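Local atomic coordinates of 3-oxo-tetronate kinase (Salmonella typhimurium, PDB entry 3DQQ), a protein that probably catalyses the ATP-dependent phosphorylation of 3-oxo-tetronate to 3-oxo-tetronate 4-phosphate. Residues Phe357-Gly362 / Gly366-Ser371; Asp10-Ala15 / Leu399-Gly404. All blocks are in the same frame, centred on the assembly; numbering follows the deposited sequence.

Contact 1. Residues Phe357-Gly362 / Gly366-Ser371; sequences FIVAGG and GVVTQS
Val368, on the second turn of helix 362-371, directs one methyl, CG1, against both Phe357 and Val359, two residues apart on the same face of strand 356-360, and this is the closer-packed, buried part of the contact. Its CG1 lies 4.2 Å from CG2 of Val359 and 4.4 Å from CD1 of Phe357. The valine side chains pass alongside one another, running in opposite senses, and one methyl of each makes the contact. On Val368 that methyl is the branch anti to the backbone N (chi1 162°); on Val359 it is the branch beside the N, its partner CG1 holding the anti position. The phenyl ring receives CG1 obliquely. Leu256 of strand 253-257 also packs on Val368, and Leu349 of helix 336-351 on Phe357, which keeps this part buried. Between strand and helix the chain makes a glycine-rich turn, with Gly361 as N-cap at a positive phi of 118°; by similarity, Gly361 and Gly362 belong to the ATP site together with Glu363 and Thr364. Toward this end the packing gives way to solvent. Gly362 and Gly366 are exposed and meet through backbone alone: Gly366 N donates to Gly362 O over 3.0 Å, the i to i+4 bond of the first helical turn, while the neighbouring carbonyl, Gly361 O, accepts from the hydroxyl of Ser365.

Contact 2. Residues Asp10-Ala15 / Leu399-Gly404; sequences DDFTGA and LALKSG
Phe12 and Leu401 meet where the first turn of helix 12-24 faces the end of strand 398-402, and in equal shares they bury more surface here than any other residues of the two segments. CD1 of Leu401 stands at the edge of the phenyl ring of Phe12, near its plane, 4.0 Å from CZ. The side chains lie roughly perpendicular, and a single methyl meets the far end of the ring. Phe12 extends that far because its CG lies anti to the backbone N (chi1 -178°), carrying the ring from the helix toward the strand. Ser50, Gln31 and Asn33 of strands 46-50 and 29-33 pack against the Phe12 side chain, whereas Leu401 leans on Ser365 and Thr369 of helix 362-371.

Thr13 and Ser403 follow closely, and their contact is polar but loose. OG1 of Thr13 is 3.8 Å from OG of Ser403 and 4.1 Å from CB of the same residue, too far for a hydrogen bond between the hydroxyls. Ser403 also packs on Gln328 of the second subunit.

Hydrogen bonds form within each segment instead. Asp11 caps helix 12-24, its OD1 accepting from Gly14 N on the syn side of the carboxylate. In segment 399-404, Lys402 NZ donates to Gly404 O over 2.6 Å, approaching from above the carbonyl plane, and also bonds Thr264 OG1. The contact lies close to Gly404, an ATP-site residue by similarity, where the sugar-binding N-terminal domain faces the nucleotide-binding C-terminal domain, the two-domain build of the four-carbon acid sugar kinases.

Burial separates the two contacts. Contact 1 joins neighbouring elements of the nucleotide-binding domain through an apolar interior and one helical backbone bond, whereas contact 2 links segments 384 positions apart at their closest ends and in different domains, by partly exposed side chains and without a hydrogen bond between its segments. Their centres are 10 Å apart, and strands 356-360 and 398-402 run side by side in parallel: Lys402 N probably bonds Val359 O at 2.9 Å, and Lys402 O probably accepts from Gly361 N. Thr369 of contact 1 also packs on Leu399. Gly361, Gly362 and Gly404, all ATP-site residues by similarity, thus follow adjacent strand ends.

Contact 1. Residues Phe357-Gly362 / Gly366-Ser371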
ATOM      1  N   PHE A 357     -12.513 -19.536 -14.627  1.00 33.40           N
ATOM      2  CA  PHE A 357     -12.001 -18.201 -14.414  1.00 32.93           C
ATOM      3  C   PHE A 357     -11.093 -18.175 -13.194  1.00 33.05           C
ATOM      4  O   PHE A 357     -11.545 -18.375 -12.069  1.00 33.52           O
ATOM      5  CB  PHE A 357     -13.152 -17.268 -14.158  1.00 33.04           C
ATOM      6  CG  PHE A 357     -13.984 -16.983 -15.352  1.00 33.15           C
ATOM      7  CD1 PHE A 357     -13.926 -15.752 -15.976  1.00 33.86           C
ATOM      8  CD2 PHE A 357     -14.844 -17.935 -15.864  1.00 34.46           C
ATOM      9  CE1 PHE A 357     -14.720 -15.482 -17.105  1.00 34.16           C
ATOM     10  CE2 PHE A 357     -15.632 -17.664 -16.989  1.00 34.31           C
ATOM     11  CZ  PHE A 357     -15.568 -16.438 -17.599  1.00 33.89           C
ATOM     12  N   ILE A 358      -9.812 -17.923 -13.414  1.00 32.75           N
ATOM     13  CA  ILE A 358      -8.854 -17.821 -12.347  1.00 32.99           C
ATOM     14  C   ILE A 358      -8.681 -16.321 -12.095  1.00 33.19           C
ATOM     15  O   ILE A 358      -8.211 -15.608 -12.951  1.00 32.76           O
ATOM     16  CB  ILE A 358      -7.532 -18.519 -12.754  1.00 33.12           C
ATOM     17  CG1 ILE A 358      -7.818 -19.980 -13.131  1.00 32.78           C
ATOM     18  CG2 ILE A 358      -6.474 -18.421 -11.637  1.00 32.53           C
ATOM     19  CD1 ILE A 358      -6.672 -20.703 -13.854  1.00 32.19           C
ATOM     20  N   VAL A 359      -9.101 -15.836 -10.938  1.00 33.52           N
ATOM     21  CA  VAL A 359      -9.162 -14.399 -10.725  1.00 34.15           C
ATOM     22  C   VAL A 359      -8.299 -14.018  -9.517  1.00 35.35           C
ATOM     23  O   VAL A 359      -8.384 -14.652  -8.460  1.00 35.29           O
ATOM     24  CB  VAL A 359     -10.615 -13.948 -10.508  1.00 33.85           C
ATOM     25  CG1 VAL A 359     -10.696 -12.440 -10.329  1.00 33.31           C
ATOM     26  CG2 VAL A 359     -11.485 -14.429 -11.664  1.00 32.56           C
ATOM     27  N   ALA A 360      -7.446 -13.008  -9.692  1.00 35.86           N
ATOM     28  CA  ALA A 360      -6.599 -12.481  -8.618  1.00 36.56           C
ATOM     29  C   ALA A 360      -7.112 -11.095  -8.213  1.00 37.67           C
ATOM     30  O   ALA A 360      -7.289 -10.212  -9.061  1.00 37.39           O
ATOM     31  CB  ALA A 360      -5.171 -12.390  -9.066  1.00 35.58           C
ATOM     32  N   GLY A 361      -7.374 -10.925  -6.912  1.00 39.18           N
ATOM     33  CA  GLY A 361      -7.869  -9.672  -6.351  1.00 39.83           C
ATOM     34  C   GLY A 361      -9.247  -9.881  -5.733  1.00 41.10           C
ATOM     35  O   GLY A 361     -10.094 -10.559  -6.323  1.00 41.64           O
ATOM     36  N   GLY A 362      -9.467  -9.317  -4.539  1.00 41.93           N
ATOM     37  CA  GLY A 362     -10.781  -9.352  -3.893  1.00 41.89           C
ATOM     38  C   GLY A 362     -11.848  -8.505  -4.602  1.00 42.68           C
ATOM     39  O   GLY A 362     -12.987  -8.966  -4.780  1.00 42.28           O
ATOM     40  N   GLY A 366     -14.980 -10.034  -6.814  1.00 36.46           N
ATOM     41  CA  GLY A 366     -16.312  -9.526  -6.662  1.00 35.90           C
ATOM     42  C   GLY A 366     -16.961  -9.137  -7.962  1.00 36.15           C
ATOM     43  O   GLY A 366     -18.089  -9.555  -8.238  1.00 36.63           O
ATOM     44  N   VAL A 367     -16.258  -8.352  -8.779  1.00 35.90           N
ATOM     45  CA  VAL A 367     -16.884  -7.843  -9.972  1.00 35.47           C
ATOM     46  C   VAL A 367     -17.092  -8.952 -10.995  1.00 35.35           C
ATOM     47  O   VAL A 367     -18.083  -8.914 -11.728  1.00 35.55           O
ATOM     48  CB  VAL A 367     -16.164  -6.607 -10.633  1.00 35.67           C
ATOM     49  CG1 VAL A 367     -15.538  -5.678  -9.618  1.00 32.22           C
ATOM     50  CG2 VAL A 367     -15.186  -7.044 -11.678  1.00 36.92           C
ATOM     51  N   VAL A 368     -16.186  -9.923 -11.038  1.00 35.24           N
ATOM     52  CA  VAL A 368     -16.315 -11.031 -11.983  1.00 35.65           C
ATOM     53  C   VAL A 368     -17.504 -11.910 -11.627  1.00 36.65           C
ATOM     54  O   VAL A 368     -18.259 -12.344 -12.500  1.00 37.27           O
ATOM     55  CB  VAL A 368     -15.049 -11.908 -12.044  1.00 35.30           C
ATOM     56  CG1 VAL A 368     -15.357 -13.248 -12.668  1.00 35.01           C
ATOM     57  CG2 VAL A 368     -13.970 -11.215 -12.840  1.00 35.18           C
ATOM     58  N   THR A 369     -17.660 -12.165 -10.341  1.00 37.26           N
ATOM     59  CA  THR A 369     -18.744 -12.961  -9.861  1.00 38.13           C
ATOM     60  C   THR A 369     -20.046 -12.262 -10.103  1.00 38.46           C
ATOM     61  O   THR A 369     -20.993 -12.862 -10.551  1.00 36.88           O
ATOM     62  CB  THR A 369     -18.570 -13.242  -8.374  1.00 38.34           C
ATOM     63  OG1 THR A 369     -17.743 -14.391  -8.245  1.00 39.75           O
ATOM     64  CG2 THR A 369     -19.877 -13.589  -7.722  1.00 40.03           C
ATOM     65  N   GLN A 370     -20.107 -10.984  -9.790  1.00 40.59           N
ATOM     66  CA  GLN A 370     -21.347 -10.277  -9.979  1.00 41.80           C
ATOM     67  C   GLN A 370     -21.655 -10.163 -11.456  1.00 40.92           C
ATOM     68  O   GLN A 370     -22.793 -10.241 -11.834  1.00 41.30           O
ATOM     69  CB  GLN A 370     -21.336  -8.908  -9.327  1.00 42.69           C
ATOM     70  CG  GLN A 370     -22.672  -8.123  -9.556  1.00 44.74           C
ATOM     71  CD  GLN A 370     -22.674  -6.620  -8.981  1.00 49.73           C
ATOM     72  OE1 GLN A 370     -21.753  -6.181  -8.203  1.00 56.31           O
ATOM     73  NE2 GLN A 370     -23.733  -5.832  -9.389  1.00 53.77           N
ATOM     74  N   SER A 371     -20.637 -10.025 -12.296  1.00 40.20           N
ATOM     75  CA  SER A 371     -20.839  -9.921 -13.720  1.00 39.00           C
ATOM     76  C   SER A 371     -21.405 -11.181 -14.334  1.00 38.09           C
ATOM     77  O   SER A 371     -22.208 -11.118 -15.223  1.00 38.61           O
ATOM     78  CB  SER A 371     -19.527  -9.601 -14.397  1.00 39.19           C
ATOM     79  OG  SER A 371     -19.705  -9.596 -15.799  1.00 40.55           O
TER

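Contact 2. Residues Asp10-Ala15 / Leu399-Gly404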
ATOM      1  N   ASP A  10     -19.014 -13.300   8.561  1.00 35.24           N
ATOM      2  CA  ASP A  10     -19.009 -11.853   8.499  1.00 36.41           C
ATOM      3  C   ASP A  10     -18.240 -11.239   7.343  1.00 37.78           C
ATOM      4  O   ASP A  10     -18.043 -10.002   7.332  1.00 38.75           O
ATOM      5  CB  ASP A  10     -18.517 -11.248   9.830  1.00 36.76           C
ATOM      6  CG  ASP A  10     -16.981 -11.401  10.079  1.00 39.26           C
ATOM      7  OD1 ASP A  10     -16.286 -12.214   9.404  1.00 42.49           O
ATOM      8  OD2 ASP A  10     -16.478 -10.694  11.006  1.00 39.92           O
ATOM      9  N   ASP A  11     -17.796 -12.062   6.394  1.00 38.26           N
ATOM     10  CA  ASP A  11     -17.065 -11.569   5.233  1.00 39.27           C
ATOM     11  C   ASP A  11     -16.910 -12.650   4.190  1.00 39.48           C
ATOM     12  O   ASP A  11     -17.249 -13.809   4.420  1.00 41.24           O
ATOM     13  CB  ASP A  11     -15.705 -10.991   5.632  1.00 39.34           C
ATOM     14  CG  ASP A  11     -14.522 -12.029   5.591  1.00 44.11           C
ATOM     15  OD1 ASP A  11     -14.756 -13.263   5.463  1.00 51.46           O
ATOM     16  OD2 ASP A  11     -13.311 -11.612   5.714  1.00 43.00           O
ATOM     17  N   PHE A  12     -16.341 -12.298   3.061  1.00 39.56           N
ATOM     18  CA  PHE A  12     -16.301 -13.185   1.930  1.00 39.26           C
ATOM     19  C   PHE A  12     -15.094 -14.115   1.984  1.00 39.13           C
ATOM     20  O   PHE A  12     -15.237 -15.286   1.831  1.00 40.20           O
ATOM     21  CB  PHE A  12     -16.295 -12.372   0.642  1.00 39.10           C
ATOM     22  CG  PHE A  12     -16.305 -13.204  -0.583  1.00 39.09           C
ATOM     23  CD1 PHE A  12     -17.508 -13.535  -1.196  1.00 40.60           C
ATOM     24  CD2 PHE A  12     -15.118 -13.683  -1.113  1.00 39.57           C
ATOM     25  CE1 PHE A  12     -17.526 -14.330  -2.313  1.00 40.84           C
ATOM     26  CE2 PHE A  12     -15.111 -14.477  -2.240  1.00 40.18           C
ATOM     27  CZ  PHE A  12     -16.317 -14.817  -2.839  1.00 41.06           C
ATOM     28  N   THR A  13     -13.903 -13.603   2.153  1.00 38.94           N
ATOM     29  CA  THR A  13     -12.740 -14.467   2.235  1.00 38.97           C
ATOM     30  C   THR A  13     -12.806 -15.513   3.359  1.00 38.85           C
ATOM     31  O   THR A  13     -12.428 -16.651   3.166  1.00 39.33           O
ATOM     32  CB  THR A  13     -11.517 -13.578   2.410  1.00 39.71           C
ATOM     33  OG1 THR A  13     -11.294 -12.963   1.149  1.00 42.15           O
ATOM     34  CG2 THR A  13     -10.229 -14.343   2.866  1.00 39.63           C
ATOM     35  N   GLY A  14     -13.280 -15.116   4.529  1.00 37.80           N
ATOM     36  CA  GLY A  14     -13.510 -16.039   5.596  1.00 37.31           C
ATOM     37  C   GLY A  14     -14.671 -16.979   5.372  1.00 37.17           C
ATOM     38  O   GLY A  14     -14.634 -18.084   5.883  1.00 37.84           O
ATOM     39  N   ALA A  15     -15.729 -16.559   4.671  1.00 36.50           N
ATOM     40  CA  ALA A  15     -16.781 -17.500   4.318  1.00 36.43           C
ATOM     41  C   ALA A  15     -16.128 -18.602   3.544  1.00 36.49           C
ATOM     42  O   ALA A  15     -16.319 -19.759   3.856  1.00 36.54           O
ATOM     43  CB  ALA A  15     -17.862 -16.868   3.475  1.00 36.48           C
ATOM     44  N   LEU A 399     -14.752 -21.197 -10.825  1.00 37.37           N
ATOM     45  CA  LEU A 399     -14.024 -20.006 -10.411  1.00 37.41           C
ATOM     46  C   LEU A 399     -12.925 -20.410  -9.445  1.00 37.47           C
ATOM     47  O   LEU A 399     -13.124 -21.310  -8.635  1.00 37.93           O
ATOM     48  CB  LEU A 399     -14.991 -19.082  -9.683  1.00 37.60           C
ATOM     49  CG  LEU A 399     -15.876 -18.072 -10.419  1.00 37.53           C
ATOM     50  CD1 LEU A 399     -16.403 -18.596 -11.683  1.00 39.47           C
ATOM     51  CD2 LEU A 399     -17.029 -17.682  -9.538  1.00 37.23           C
ATOM     52  N   ALA A 400     -11.766 -19.780  -9.526  1.00 37.36           N
ATOM     53  CA  ALA A 400     -10.783 -19.885  -8.461  1.00 38.22           C
ATOM     54  C   ALA A 400     -10.428 -18.463  -8.088  1.00 38.78           C
ATOM     55  O   ALA A 400      -9.726 -17.803  -8.828  1.00 39.52           O
ATOM     56  CB  ALA A 400      -9.588 -20.631  -8.920  1.00 37.47           C
ATOM     57  N   LEU A 401     -10.971 -17.982  -6.980  1.00 39.82           N
ATOM     58  CA  LEU A 401     -10.873 -16.589  -6.575  1.00 41.04           C
ATOM     59  C   LEU A 401      -9.838 -16.400  -5.489  1.00 42.19           C
ATOM     60  O   LEU A 401      -9.983 -16.894  -4.419  1.00 42.76           O
ATOM     61  CB  LEU A 401     -12.220 -16.076  -6.067  1.00 40.09           C
ATOM     62  CG  LEU A 401     -13.417 -16.433  -6.953  1.00 39.69           C
ATOM     63  CD1 LEU A 401     -14.673 -15.867  -6.339  1.00 37.98           C
ATOM     64  CD2 LEU A 401     -13.239 -15.956  -8.378  1.00 36.03           C
ATOM     65  N   LYS A 402      -8.834 -15.600  -5.777  1.00 45.02           N
ATOM     66  CA  LYS A 402      -7.671 -15.409  -4.964  1.00 46.76           C
ATOM     67  C   LYS A 402      -7.625 -13.954  -4.534  1.00 49.05           C
ATOM     68  O   LYS A 402      -7.774 -13.019  -5.331  1.00 49.67           O
ATOM     69  CB  LYS A 402      -6.471 -15.739  -5.845  1.00 47.12           C
ATOM     70  CG  LYS A 402      -5.094 -15.658  -5.243  1.00 46.58           C
ATOM     71  CD  LYS A 402      -4.540 -14.251  -5.279  1.00 47.59           C
ATOM     72  CE  LYS A 402      -3.112 -14.251  -5.711  1.00 47.76           C
ATOM     73  NZ  LYS A 402      -2.424 -13.039  -5.216  1.00 47.30           N
ATOM     74  N   SER A 403      -7.390 -13.767  -3.256  1.00 51.67           N
ATOM     75  CA  SER A 403      -7.262 -12.440  -2.639  1.00 52.99           C
ATOM     76  C   SER A 403      -5.768 -12.014  -2.402  1.00 54.53           C
ATOM     77  O   SER A 403      -4.952 -12.819  -1.897  1.00 54.69           O
ATOM     78  CB  SER A 403      -7.994 -12.492  -1.273  1.00 53.24           C
ATOM     79  OG  SER A 403      -8.739 -11.318  -1.060  1.00 54.07           O
ATOM     80  N   GLY A 404      -5.428 -10.767  -2.761  1.00 55.52           N
ATOM     81  CA  GLY A 404      -4.192 -10.105  -2.291  1.00 55.95           C
ATOM     82  C   GLY A 404      -2.927 -10.952  -2.289  1.00 56.84           C
ATOM     83  O   GLY A 404      -2.368 -11.182  -3.345  1.00 57.34           O
TER